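Local atomic coordinates of putative Transcriptional Regulator (Rhodococcus sp., PDB entry 2IA2), a protein that probably regulates transcription as an IclR-family protein, joining a helix-turn-helix DNA-binding domain to a C-terminal domain thought to sense a small-molecule effector. Residues A[95-98]-A[99-103]; A[136-139]-A[140-143]; A[47-50]-A[51-54]; A[35-38]-A[39-43]. All blocks are in the same frame, centred on the assembly; numbering follows the deposited sequence.

Interaction 1 of 4, residues A[95-98]-A[99-103]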
ATOM      1  N   VAL A  95      -6.456  -5.886   5.105  1.00 23.17           N
ATOM      2  CA  VAL A  95      -7.308  -4.764   4.699  1.00 22.80           C
ATOM      3  C   VAL A  95      -8.799  -5.099   4.989  1.00 23.89           C
ATOM      4  O   VAL A  95      -9.536  -4.297   5.601  1.00 25.29           O
ATOM      5  CB  VAL A  95      -7.093  -4.385   3.229  1.00 23.06           C
ATOM      6  CG1 VAL A  95      -8.230  -3.458   2.735  1.00 20.62           C
ATOM      7  CG2 VAL A  95      -5.652  -3.726   3.005  1.00 23.37           C
ATOM      8  N   ALA A  96      -9.201  -6.307   4.603  1.00 22.78           N
ATOM      9  CA  ALA A  96     -10.565  -6.823   4.798  1.00 22.94           C
ATOM     10  C   ALA A  96     -11.004  -7.005   6.235  1.00 23.32           C
ATOM     11  O   ALA A  96     -12.115  -6.672   6.557  1.00 23.45           O
ATOM     12  CB  ALA A  96     -10.726  -8.114   4.032  1.00 21.30           C
ATOM     13  N   GLN A  97     -10.138  -7.537   7.104  1.00 25.19           N
ATOM     14  CA  GLN A  97     -10.526  -7.847   8.500  1.00 25.93           C
ATOM     15  C   GLN A  97     -11.385  -6.804   9.255  1.00 26.41           C
ATOM     16  O   GLN A  97     -12.464  -7.145   9.711  1.00 27.08           O
ATOM     17  CB  GLN A  97      -9.329  -8.349   9.348  1.00 27.12           C
ATOM     18  CG  GLN A  97      -9.730  -9.174  10.595  1.00 28.17           C
ATOM     19  CD  GLN A  97     -10.466 -10.478  10.226  1.00 30.78           C
ATOM     20  OE1 GLN A  97     -10.148 -11.128   9.234  1.00 32.06           O
ATOM     21  NE2 GLN A  97     -11.405 -10.866  11.036  1.00 30.70           N
ATOM     22  N   PRO A  98     -10.908  -5.550   9.424  1.00 26.91           N
ATOM     23  CA  PRO A  98     -11.728  -4.627  10.209  1.00 27.47           C
ATOM     24  C   PRO A  98     -13.118  -4.396   9.576  1.00 27.19           C
ATOM     25  O   PRO A  98     -14.077  -4.134  10.285  1.00 28.48           O
ATOM     26  CB  PRO A  98     -10.914  -3.321  10.250  1.00 28.33           C
ATOM     27  CG  PRO A  98      -9.699  -3.534   9.439  1.00 28.86           C
ATOM     28  CD  PRO A  98      -9.641  -4.942   8.938  1.00 27.60           C
ATOM     29  N   HIS A  99     -13.219  -4.543   8.274  1.00 25.80           N
ATOM     30  CA  HIS A  99     -14.463  -4.345   7.595  1.00 24.93           C
ATOM     31  C   HIS A  99     -15.390  -5.527   7.799  1.00 24.06           C
ATOM     32  O   HIS A  99     -16.532  -5.349   7.992  1.00 25.12           O
ATOM     33  CB  HIS A  99     -14.247  -4.062   6.120  1.00 24.41           C
ATOM     34  CG  HIS A  99     -13.480  -2.812   5.855  1.00 24.75           C
ATOM     35  ND1 HIS A  99     -13.969  -1.566   6.131  1.00 26.92           N
ATOM     36  CD2 HIS A  99     -12.247  -2.623   5.364  1.00 22.80           C
ATOM     37  CE1 HIS A  99     -13.074  -0.662   5.816  1.00 22.47           C
ATOM     38  NE2 HIS A  99     -12.017  -1.281   5.345  1.00 26.59           N
ATOM     39  N   LEU A 100     -14.847  -6.722   7.806  1.00 22.60           N
ATOM     40  CA  LEU A 100     -15.628  -7.922   8.191  1.00 24.20           C
ATOM     41  C   LEU A 100     -16.103  -7.830   9.605  1.00 24.24           C
ATOM     42  O   LEU A 100     -17.236  -8.227   9.903  1.00 23.90           O
ATOM     43  CB  LEU A 100     -14.809  -9.205   8.031  1.00 22.86           C
ATOM     44  CG  LEU A 100     -14.402  -9.500   6.584  1.00 24.51           C
ATOM     45  CD1 LEU A 100     -13.726 -10.900   6.534  1.00 19.23           C
ATOM     46  CD2 LEU A 100     -15.558  -9.353   5.575  1.00 19.30           C
ATOM     47  N   GLU A 101     -15.240  -7.312  10.494  1.00 25.01           N
ATOM     48  CA  GLU A 101     -15.613  -7.237  11.901  1.00 27.68           C
ATOM     49  C   GLU A 101     -16.793  -6.308  12.065  1.00 27.80           C
ATOM     50  O   GLU A 101     -17.729  -6.660  12.768  1.00 29.90           O
ATOM     51  CB  GLU A 101     -14.487  -6.764  12.816  1.00 28.21           C
ATOM     52  CG  GLU A 101     -13.339  -7.739  12.981  1.00 33.40           C
ATOM     53  CD  GLU A 101     -13.679  -8.980  13.838  1.00 39.83           C
ATOM     54  OE1 GLU A 101     -14.676  -9.017  14.641  1.00 40.24           O
ATOM     55  OE2 GLU A 101     -12.904  -9.951  13.683  1.00 42.12           O
ATOM     56  N   LYS A 102     -16.770  -5.146  11.411  1.00 28.55           N
ATOM     57  CA  LYS A 102     -17.901  -4.200  11.449  1.00 30.15           C
ATOM     58  C   LYS A 102     -19.161  -4.809  10.859  1.00 28.72           C
ATOM     59  O   LYS A 102     -20.221  -4.686  11.447  1.00 29.83           O
ATOM     60  CB  LYS A 102     -17.576  -2.844  10.784  1.00 30.03           C
ATOM     61  CG  LYS A 102     -16.400  -2.111  11.486  1.00 35.34           C
ATOM     62  CD  LYS A 102     -15.870  -0.789  10.813  1.00 35.21           C
ATOM     63  CE  LYS A 102     -14.331  -0.510  11.134  1.00 42.07           C
ATOM     64  NZ  LYS A 102     -13.303  -0.625   9.919  1.00 48.42           N
ATOM     65  N   LEU A 103     -19.049  -5.479   9.717  1.00 27.32           N
ATOM     66  CA  LEU A 103     -20.203  -6.071   9.057  1.00 26.67           C
ATOM     67  C   LEU A 103     -20.833  -7.129   9.981  1.00 27.00           C
ATOM     68  O   LEU A 103     -21.994  -7.064  10.311  1.00 28.41           O
ATOM     69  CB  LEU A 103     -19.797  -6.702   7.703  1.00 25.98           C
ATOM     70  CG  LEU A 103     -20.939  -7.412   6.948  1.00 26.23           C
ATOM     71  CD1 LEU A 103     -22.180  -6.437   6.730  1.00 22.73           C
ATOM     72  CD2 LEU A 103     -20.500  -8.052   5.620  1.00 23.06           C
TER

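Interaction 2 of 4, residues A[136-139]-A[140-143]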
ATOM      1  N   GLY A 136     -19.752 -21.145   9.514  1.00 42.06           N
ATOM      2  CA  GLY A 136     -18.465 -20.517   9.203  1.00 43.09           C
ATOM      3  C   GLY A 136     -17.452 -21.583   8.894  1.00 43.67           C
ATOM      4  O   GLY A 136     -17.460 -22.658   9.502  1.00 44.81           O
ATOM      5  N   ILE A 137     -16.549 -21.259   7.973  1.00 43.31           N
ATOM      6  CA  ILE A 137     -15.505 -22.197   7.492  1.00 41.63           C
ATOM      7  C   ILE A 137     -14.156 -21.578   7.883  1.00 39.99           C
ATOM      8  O   ILE A 137     -14.018 -20.359   7.767  1.00 40.68           O
ATOM      9  CB  ILE A 137     -15.730 -22.297   5.948  1.00 41.56           C
ATOM     10  CG1 ILE A 137     -16.843 -23.301   5.670  1.00 42.43           C
ATOM     11  CG2 ILE A 137     -14.504 -22.684   5.167  1.00 40.67           C
ATOM     12  CD1 ILE A 137     -17.585 -22.983   4.432  1.00 42.44           C
ATOM     13  N   THR A 138     -13.163 -22.359   8.306  1.00 38.17           N
ATOM     14  CA  THR A 138     -11.849 -21.768   8.631  1.00 37.35           C
ATOM     15  C   THR A 138     -10.981 -21.321   7.418  1.00 35.04           C
ATOM     16  O   THR A 138     -11.070 -21.875   6.293  1.00 33.15           O
ATOM     17  CB  THR A 138     -10.976 -22.700   9.481  1.00 38.91           C
ATOM     18  OG1 THR A 138     -10.683 -23.858   8.697  1.00 42.75           O
ATOM     19  CG2 THR A 138     -11.681 -23.089  10.769  1.00 40.21           C
ATOM     20  N   ILE A 139     -10.131 -20.329   7.690  1.00 32.87           N
ATOM     21  CA  ILE A 139      -9.212 -19.726   6.698  1.00 32.31           C
ATOM     22  C   ILE A 139      -8.325 -20.823   6.097  1.00 32.02           C
ATOM     23  O   ILE A 139      -7.906 -21.707   6.815  1.00 32.04           O
ATOM     24  CB  ILE A 139      -8.409 -18.581   7.340  1.00 31.45           C
ATOM     25  CG1 ILE A 139      -9.350 -17.425   7.627  1.00 32.31           C
ATOM     26  CG2 ILE A 139      -7.272 -18.070   6.430  1.00 35.24           C
ATOM     27  CD1 ILE A 139      -8.751 -16.437   8.605  1.00 38.29           C
ATOM     28  N   GLY A 140      -8.126 -20.816   4.773  1.00 30.66           N
ATOM     29  CA  GLY A 140      -7.399 -21.871   4.102  1.00 28.93           C
ATOM     30  C   GLY A 140      -8.251 -22.973   3.543  1.00 30.02           C
ATOM     31  O   GLY A 140      -7.776 -23.773   2.702  1.00 31.17           O
ATOM     32  N   THR A 141      -9.521 -23.028   3.949  1.00 28.75           N
ATOM     33  CA  THR A 141     -10.407 -24.051   3.401  1.00 28.77           C
ATOM     34  C   THR A 141     -10.731 -23.712   1.950  1.00 28.87           C
ATOM     35  O   THR A 141     -10.827 -22.533   1.590  1.00 28.25           O
ATOM     36  CB  THR A 141     -11.738 -24.146   4.221  1.00 28.90           C
ATOM     37  OG1 THR A 141     -11.407 -24.364   5.590  1.00 29.57           O
ATOM     38  CG2 THR A 141     -12.606 -25.308   3.769  1.00 29.76           C
ATOM     39  N   ARG A 142     -10.852 -24.731   1.134  1.00 29.88           N
ATOM     40  CA  ARG A 142     -11.292 -24.634  -0.231  1.00 30.55           C
ATOM     41  C   ARG A 142     -12.665 -25.240  -0.425  1.00 31.53           C
ATOM     42  O   ARG A 142     -13.004 -26.203   0.215  1.00 32.67           O
ATOM     43  CB  ARG A 142     -10.320 -25.316  -1.156  1.00 31.58           C
ATOM     44  CG  ARG A 142      -8.938 -24.867  -0.999  1.00 34.78           C
ATOM     45  CD  ARG A 142      -8.020 -25.355  -2.054  1.00 39.51           C
ATOM     46  NE  ARG A 142      -6.744 -24.742  -1.835  1.00 43.99           N
ATOM     47  CZ  ARG A 142      -6.131 -23.937  -2.671  1.00 48.39           C
ATOM     48  NH1 ARG A 142      -6.655 -23.651  -3.839  1.00 50.60           N
ATOM     49  NH2 ARG A 142      -4.992 -23.409  -2.327  1.00 49.93           N
ATOM     50  N   LEU A 143     -13.436 -24.661  -1.320  1.00 31.30           N
ATOM     51  CA  LEU A 143     -14.755 -25.158  -1.664  1.00 31.74           C
ATOM     52  C   LEU A 143     -14.876 -24.995  -3.190  1.00 32.87           C
ATOM     53  O   LEU A 143     -14.211 -24.132  -3.774  1.00 32.39           O
ATOM     54  CB  LEU A 143     -15.838 -24.364  -0.930  1.00 30.30           C
ATOM     55  CG  LEU A 143     -15.985 -24.545   0.594  1.00 29.60           C
ATOM     56  CD1 LEU A 143     -17.071 -23.657   1.081  1.00 31.19           C
ATOM     57  CD2 LEU A 143     -16.385 -25.992   0.923  1.00 31.67           C
TER

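Interaction 3 of 4, residues A[47-50]-A[51-54]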
ATOM      1  N   ASP A  47     -10.339  26.269   4.246  1.00 29.41           N
ATOM      2  CA  ASP A  47     -11.444  27.032   4.870  1.00 30.24           C
ATOM      3  C   ASP A  47     -10.991  27.821   6.107  1.00 29.22           C
ATOM      4  O   ASP A  47     -11.756  28.077   7.043  1.00 30.02           O
ATOM      5  CB  ASP A  47     -12.603  26.090   5.191  1.00 30.54           C
ATOM      6  CG  ASP A  47     -13.361  25.659   3.951  1.00 33.68           C
ATOM      7  OD1 ASP A  47     -13.402  26.421   2.921  1.00 33.07           O
ATOM      8  OD2 ASP A  47     -13.975  24.572   4.030  1.00 37.93           O
ATOM      9  N   LEU A  48      -9.732  28.240   6.077  1.00 29.65           N
ATOM     10  CA  LEU A  48      -9.099  28.958   7.201  1.00 29.93           C
ATOM     11  C   LEU A  48      -8.856  30.405   6.782  1.00 30.62           C
ATOM     12  O   LEU A  48      -9.264  30.817   5.707  1.00 31.96           O
ATOM     13  CB  LEU A  48      -7.776  28.260   7.638  1.00 28.73           C
ATOM     14  CG  LEU A  48      -7.971  26.870   8.269  1.00 30.18           C
ATOM     15  CD1 LEU A  48      -6.659  26.323   8.694  1.00 30.96           C
ATOM     16  CD2 LEU A  48      -9.025  26.824   9.447  1.00 28.96           C
ATOM     17  N   THR A  49      -8.200  31.181   7.641  1.00 31.56           N
ATOM     18  CA  THR A  49      -7.765  32.547   7.313  1.00 31.21           C
ATOM     19  C   THR A  49      -6.240  32.523   7.205  1.00 30.11           C
ATOM     20  O   THR A  49      -5.611  31.542   7.587  1.00 29.23           O
ATOM     21  CB  THR A  49      -8.142  33.516   8.419  1.00 30.93           C
ATOM     22  OG1 THR A  49      -7.547  33.073   9.634  1.00 34.01           O
ATOM     23  CG2 THR A  49      -9.710  33.530   8.677  1.00 34.10           C
ATOM     24  N   ARG A  50      -5.642  33.596   6.711  1.00 30.62           N
ATOM     25  CA  ARG A  50      -4.174  33.688   6.667  1.00 32.12           C
ATOM     26  C   ARG A  50      -3.565  33.518   8.082  1.00 32.83           C
ATOM     27  O   ARG A  50      -2.623  32.706   8.267  1.00 31.90           O
ATOM     28  CB  ARG A  50      -3.743  34.999   5.996  1.00 32.32           C
ATOM     29  CG  ARG A  50      -4.176  35.112   4.518  1.00 32.85           C
ATOM     30  CD  ARG A  50      -3.794  36.454   3.908  1.00 33.51           C
ATOM     31  NE  ARG A  50      -2.443  36.905   4.307  1.00 32.78           N
ATOM     32  CZ  ARG A  50      -1.309  36.630   3.658  1.00 34.18           C
ATOM     33  NH1 ARG A  50      -1.308  35.893   2.543  1.00 30.90           N
ATOM     34  NH2 ARG A  50      -0.153  37.125   4.115  1.00 34.62           N
ATOM     35  N   ALA A  51      -4.145  34.188   9.080  1.00 33.20           N
ATOM     36  CA  ALA A  51      -3.573  34.137  10.454  1.00 34.59           C
ATOM     37  C   ALA A  51      -3.649  32.735  11.084  1.00 34.86           C
ATOM     38  O   ALA A  51      -2.662  32.280  11.719  1.00 35.66           O
ATOM     39  CB  ALA A  51      -4.213  35.191  11.377  1.00 35.47           C
ATOM     40  N   THR A  52      -4.783  32.040  10.913  1.00 33.16           N
ATOM     41  CA  THR A  52      -4.884  30.686  11.454  1.00 33.13           C
ATOM     42  C   THR A  52      -4.043  29.702  10.635  1.00 32.34           C
ATOM     43  O   THR A  52      -3.302  28.930  11.222  1.00 32.58           O
ATOM     44  CB  THR A  52      -6.328  30.172  11.620  1.00 32.92           C
ATOM     45  OG1 THR A  52      -7.003  30.330  10.385  1.00 35.16           O
ATOM     46  CG2 THR A  52      -7.097  31.005  12.699  1.00 35.22           C
ATOM     47  N   ALA A  53      -4.143  29.740   9.306  1.00 30.80           N
ATOM     48  CA  ALA A  53      -3.284  28.897   8.453  1.00 31.21           C
ATOM     49  C   ALA A  53      -1.782  29.060   8.740  1.00 31.32           C
ATOM     50  O   ALA A  53      -1.044  28.067   8.757  1.00 30.83           O
ATOM     51  CB  ALA A  53      -3.581  29.169   6.932  1.00 29.62           C
ATOM     52  N   ARG A  54      -1.332  30.314   8.917  1.00 32.99           N
ATOM     53  CA  ARG A  54       0.069  30.621   9.175  1.00 34.06           C
ATOM     54  C   ARG A  54       0.600  29.861  10.393  1.00 34.89           C
ATOM     55  O   ARG A  54       1.696  29.270  10.334  1.00 34.07           O
ATOM     56  CB  ARG A  54       0.302  32.119   9.338  1.00 35.02           C
ATOM     57  CG  ARG A  54       1.759  32.479   9.659  1.00 37.67           C
ATOM     58  CD  ARG A  54       1.972  33.993   9.920  1.00 41.31           C
ATOM     59  NE  ARG A  54       1.628  34.809   8.753  1.00 45.07           N
ATOM     60  CZ  ARG A  54       0.555  35.603   8.633  1.00 45.03           C
ATOM     61  NH1 ARG A  54      -0.350  35.757   9.606  1.00 46.87           N
ATOM     62  NH2 ARG A  54       0.388  36.259   7.503  1.00 46.06           N
TER

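Interaction 4 of 4, residues A[35-38]-A[39-43]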
ATOM      1  N   GLN A  35       1.130  21.602  -6.016  1.00 37.92           N
ATOM      2  CA  GLN A  35       2.389  21.092  -5.509  1.00 38.51           C
ATOM      3  C   GLN A  35       3.037  22.022  -4.493  1.00 36.81           C
ATOM      4  O   GLN A  35       3.691  21.583  -3.532  1.00 35.35           O
ATOM      5  CB  GLN A  35       3.345  20.907  -6.681  1.00 39.79           C
ATOM      6  CG  GLN A  35       2.764  20.112  -7.863  1.00 43.77           C
ATOM      7  CD  GLN A  35       3.863  19.749  -8.867  1.00 46.51           C
ATOM      8  OE1 GLN A  35       4.848  20.484  -9.026  1.00 49.84           O
ATOM      9  NE2 GLN A  35       3.714  18.593  -9.521  1.00 51.35           N
ATOM     10  N   ARG A  36       2.910  23.314  -4.763  1.00 36.74           N
ATOM     11  CA  ARG A  36       3.358  24.355  -3.864  1.00 37.67           C
ATOM     12  C   ARG A  36       2.159  25.294  -3.654  1.00 35.79           C
ATOM     13  O   ARG A  36       1.360  25.474  -4.568  1.00 34.63           O
ATOM     14  CB  ARG A  36       4.544  25.128  -4.455  1.00 38.69           C
ATOM     15  CG  ARG A  36       5.788  24.249  -4.638  1.00 43.76           C
ATOM     16  CD  ARG A  36       7.092  25.063  -4.846  1.00 46.22           C
ATOM     17  NE  ARG A  36       8.267  24.190  -4.601  1.00 59.50           N
ATOM     18  CZ  ARG A  36       9.528  24.610  -4.438  1.00 63.97           C
ATOM     19  NH1 ARG A  36       9.822  25.913  -4.492  1.00 66.88           N
ATOM     20  NH2 ARG A  36      10.504  23.728  -4.218  1.00 65.58           N
ATOM     21  N   ARG A  37       2.046  25.906  -2.478  1.00 33.12           N
ATOM     22  CA  ARG A  37       0.947  26.847  -2.259  1.00 34.20           C
ATOM     23  C   ARG A  37       1.378  28.066  -1.464  1.00 33.54           C
ATOM     24  O   ARG A  37       2.278  27.954  -0.612  1.00 32.94           O
ATOM     25  CB  ARG A  37      -0.212  26.176  -1.506  1.00 32.57           C
ATOM     26  CG  ARG A  37      -1.001  25.098  -2.252  1.00 34.36           C
ATOM     27  CD  ARG A  37      -2.189  24.807  -1.369  1.00 35.06           C
ATOM     28  NE  ARG A  37      -3.072  23.727  -1.767  1.00 32.95           N
ATOM     29  CZ  ARG A  37      -4.215  23.884  -2.427  1.00 33.95           C
ATOM     30  NH1 ARG A  37      -4.576  25.073  -2.875  1.00 34.14           N
ATOM     31  NH2 ARG A  37      -4.983  22.834  -2.699  1.00 31.64           N
ATOM     32  N   THR A  38       0.751  29.219  -1.736  1.00 33.34           N
ATOM     33  CA  THR A  38       0.998  30.419  -0.914  1.00 33.60           C
ATOM     34  C   THR A  38       0.184  30.286   0.377  1.00 31.82           C
ATOM     35  O   THR A  38      -0.747  29.455   0.447  1.00 31.16           O
ATOM     36  CB  THR A  38       0.507  31.717  -1.581  1.00 34.76           C
ATOM     37  OG1 THR A  38      -0.872  31.532  -1.919  1.00 34.02           O
ATOM     38  CG2 THR A  38       1.314  32.072  -2.838  1.00 36.29           C
ATOM     39  N   LEU A  39       0.523  31.088   1.381  1.00 31.07           N
ATOM     40  CA  LEU A  39      -0.325  31.232   2.553  1.00 30.17           C
ATOM     41  C   LEU A  39      -1.828  31.458   2.236  1.00 30.83           C
ATOM     42  O   LEU A  39      -2.682  30.757   2.759  1.00 30.65           O
ATOM     43  CB  LEU A  39       0.218  32.332   3.486  1.00 30.68           C
ATOM     44  CG  LEU A  39      -0.515  32.565   4.814  1.00 30.93           C
ATOM     45  CD1 LEU A  39      -0.652  31.286   5.685  1.00 29.11           C
ATOM     46  CD2 LEU A  39       0.110  33.681   5.646  1.00 30.55           C
ATOM     47  N   SER A  40      -2.166  32.413   1.371  1.00 31.98           N
ATOM     48  CA  SER A  40      -3.581  32.676   1.081  1.00 31.92           C
ATOM     49  C   SER A  40      -4.230  31.439   0.442  1.00 31.98           C
ATOM     50  O   SER A  40      -5.407  31.113   0.712  1.00 30.47           O
ATOM     51  CB  SER A  40      -3.753  33.875   0.139  1.00 33.32           C
ATOM     52  OG  SER A  40      -3.305  35.058   0.777  1.00 35.59           O
ATOM     53  N   ASP A  41      -3.471  30.754  -0.403  1.00 31.15           N
ATOM     54  CA  ASP A  41      -4.003  29.599  -1.099  1.00 32.52           C
ATOM     55  C   ASP A  41      -4.193  28.400  -0.168  1.00 30.06           C
ATOM     56  O   ASP A  41      -5.144  27.650  -0.317  1.00 30.44           O
ATOM     57  CB  ASP A  41      -3.125  29.231  -2.300  1.00 33.47           C
ATOM     58  CG  ASP A  41      -3.807  28.228  -3.262  1.00 38.94           C
ATOM     59  OD1 ASP A  41      -4.983  28.472  -3.701  1.00 43.64           O
ATOM     60  OD2 ASP A  41      -3.139  27.209  -3.619  1.00 42.39           O
ATOM     61  N   VAL A  42      -3.306  28.229   0.795  1.00 28.49           N
ATOM     62  CA  VAL A  42      -3.498  27.208   1.820  1.00 27.70           C
ATOM     63  C   VAL A  42      -4.722  27.566   2.678  1.00 27.66           C
ATOM     64  O   VAL A  42      -5.496  26.668   3.032  1.00 27.37           O
ATOM     65  CB  VAL A  42      -2.257  27.088   2.755  1.00 26.76           C
ATOM     66  CG1 VAL A  42      -2.583  26.320   4.001  1.00 26.54           C
ATOM     67  CG2 VAL A  42      -1.098  26.456   2.033  1.00 26.90           C
ATOM     68  N   ALA A  43      -4.865  28.853   3.053  1.00 27.27           N
ATOM     69  CA  ALA A  43      -6.049  29.322   3.816  1.00 27.16           C
ATOM     70  C   ALA A  43      -7.324  28.964   3.047  1.00 27.76           C
ATOM     71  O   ALA A  43      -8.265  28.350   3.597  1.00 29.29           O
ATOM     72  CB  ALA A  43      -5.985  30.863   4.065  1.00 26.76           C
TER

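Interaction 1 of 4, residues A[95-98]-A[99-103]
Gln97 and Glu101 make an i to i+4 side-chain hydrogen bond within helix 92-107, in the C-terminal, probably effector-sensing domain. Gln97 NE2 donates a hydrogen bond to Glu101 OE2 over 3.2 Å; the acceptor lies in the amide plane, while NE2 comes to OE2 on its anti side, tilted 26° out of the carboxylate plane. The two flat groups are turned 53° apart, so they meet at single atoms instead of lying against each other. Both chains bend at their second torsion to close the gap. NE2 also donates to Arg126 O of strand 120-127, and a leucine at Gln97 would probably leave both that carbonyl and the Glu101 carboxylate without this donor. The backbone here carries a kink, because Pro98 has no N-H for the preceding turn. Helical bonding carries on across and past the proline, with Leu100 N to Ala96 O at 3.0 Å and Lys102 N to Pro98 O at 3.1 Å. Lys102 curls back, its NZ 3.6 Å from Pro98 CB, while the His99 ring edge brings CD2 to 3.2 Å from Val95 O. His99 NE2 bonds Asp259, and Leu100 packs on strands 110-117, 120-127 and 223-232, so the helix lies on the sheet and beside helix 246-264.

Interaction 2 of 4, residues A[136-139]-A[140-143]
With chi1 at -55°, Thr141 sets OG1 beside its own backbone N, and both donors can converge on Thr138 O across the turn. The hydroxyl donates to that carbonyl over 2.6 Å and Thr141 N over 3.0 Å, the two arriving from the same face of the carbonyl plane. One backbone oxygen is thus gripped twice by a single residue. The OG1 atoms of Thr138 and Thr141 come within 3.2 Å. The same rotation of Thr141 leaves its methyl group anti to the backbone N, where it meets Ile137. There CG2 of Ile137 presses on Thr141 CB at 3.3 Å, a tight approach, with the two side chains crossing nearly at right angles. Farther along, Ile137 and Leu143 reach toward each other tip to tip, CD1 to CD1 at 3.5 Å. Gly140 takes a positive phi of 94°, at which a beta carbon would clash with Ile139 O. Backbone bonds from Gly140 and Thr141 to Tyr123, and from Leu143 to Ile121, tie the turn to strand 120-127. Thr138 to Thr141 form a type II beta turn with glycine at its third position, which leads the chain into edge strand 142-144 of the six-stranded antiparallel sheet.

Interaction 3 of 4, residues A[47-50]-A[51-54]
Thr49 and Thr52 meet through their hydroxyls, OG1 to OG1 at 2.9 Å, in a hydrogen bond that either could donate. Both side chains set OG1 between the backbone N and the carbonyl carbon (chi1 58° and 53°), turning the two oxygens toward each other at the start of the helix. Beside them, Leu48 lays its CB 3.5 Å from Thr52 OG1. The backbone continues the grip: Thr49 O accepts from Ala53 N at 2.9 Å and Arg50 O from Arg54 N at 2.8 Å. Farther out, the Arg54 guanidinium folds back so that Arg50 O lies over one of its faces. Arg50 NH2 and Arg54 NH2 come to 3.5 Å, their guanidinium planes 69° apart. Such like charges would probably repel, yet Arg50 is anchored by its NH1, which hydrogen-bonds Ser40 OG on helix 39-46. Ala53 packs against Leu39 and Ala43 of that same helix. Upstream, Asp47 has a positive phi and closes the preceding helix in a Schellman motif. A helix ending this way, a short turn and a threonine at the N-cap of helix 50-63 fit the helix-turn-helix of this IclR-type domain, in which the second helix is, as in relatives, probably the one presented to DNA.

Interaction 4 of 4, residues A[35-38]-A[39-43]
Arg37 and Asp41 form a salt bridge across the junction where the short, weakly bonded strand 37-38 runs into helix 39-46. NH1 of Arg37 donates to Asp41 OD2 at 2.7 Å, but the bond is bent, with an angle of 141° at the hydrogen. The guanidinium nitrogen meets the oxygen from above the carboxylate plane, and the two planes stand 39° apart, so this is a single-contact pairing and not a bidentate, coplanar one. The extended arginine chain lies across the aspartate nearly at a right angle; OD2 also sits 3.3 Å from Arg37 CG. A second end of the guanidinium, NH2, hydrogen-bonds Cys29 O.

Among the uncharged hydrogen bonds, Thr38 acts as N-cap: its OG1 accepts from Asp41 N at 3.1 Å. A chi1 of 54° places that hydroxyl over the first turn, where Asp41 CB also touches it at 3.2 Å. Thr38 O takes Val42 N at 2.9 Å, the first turn's regular backbone bond.

Apolar contact is slighter. Val42 CG2 rests 3.7 Å from Arg37 CB, and Leu39 turns instead to helix 50-63.

A methionine in place of Arg37 would probably leave the Asp41 carboxylate without its cationic mate and Cys29 O without this donor. Capping and charge pairing thus meet on one residue: Asp41 gives its N-H to the cap and its carboxylate to the arginine, and its negative charge near the helix N terminus would probably also interact favourably with the helix dipole.

Overall arrangement
From the N terminus, the chain meets interaction 4 first, where strand 37-38 turns into helix 39-46, and then interaction 3, where the next helix begins. These two lie with centres about 10 Å apart and touch directly: Leu48 N probably bonds Ala43 O, and Leu39 packs against the start of helix 50-63, tying the two helices of the helix-turn-helix together. Interaction 1 follows within helix 92-107, and interaction 2 closes a tight turn before edge strand 142-144, both in the C-terminal domain; their centres are about 17 Å apart without touching. All four run in series, none nesting or crossing. Centres of interactions 2 and 3 lie about 54 Å apart, reflecting two well-separated domains.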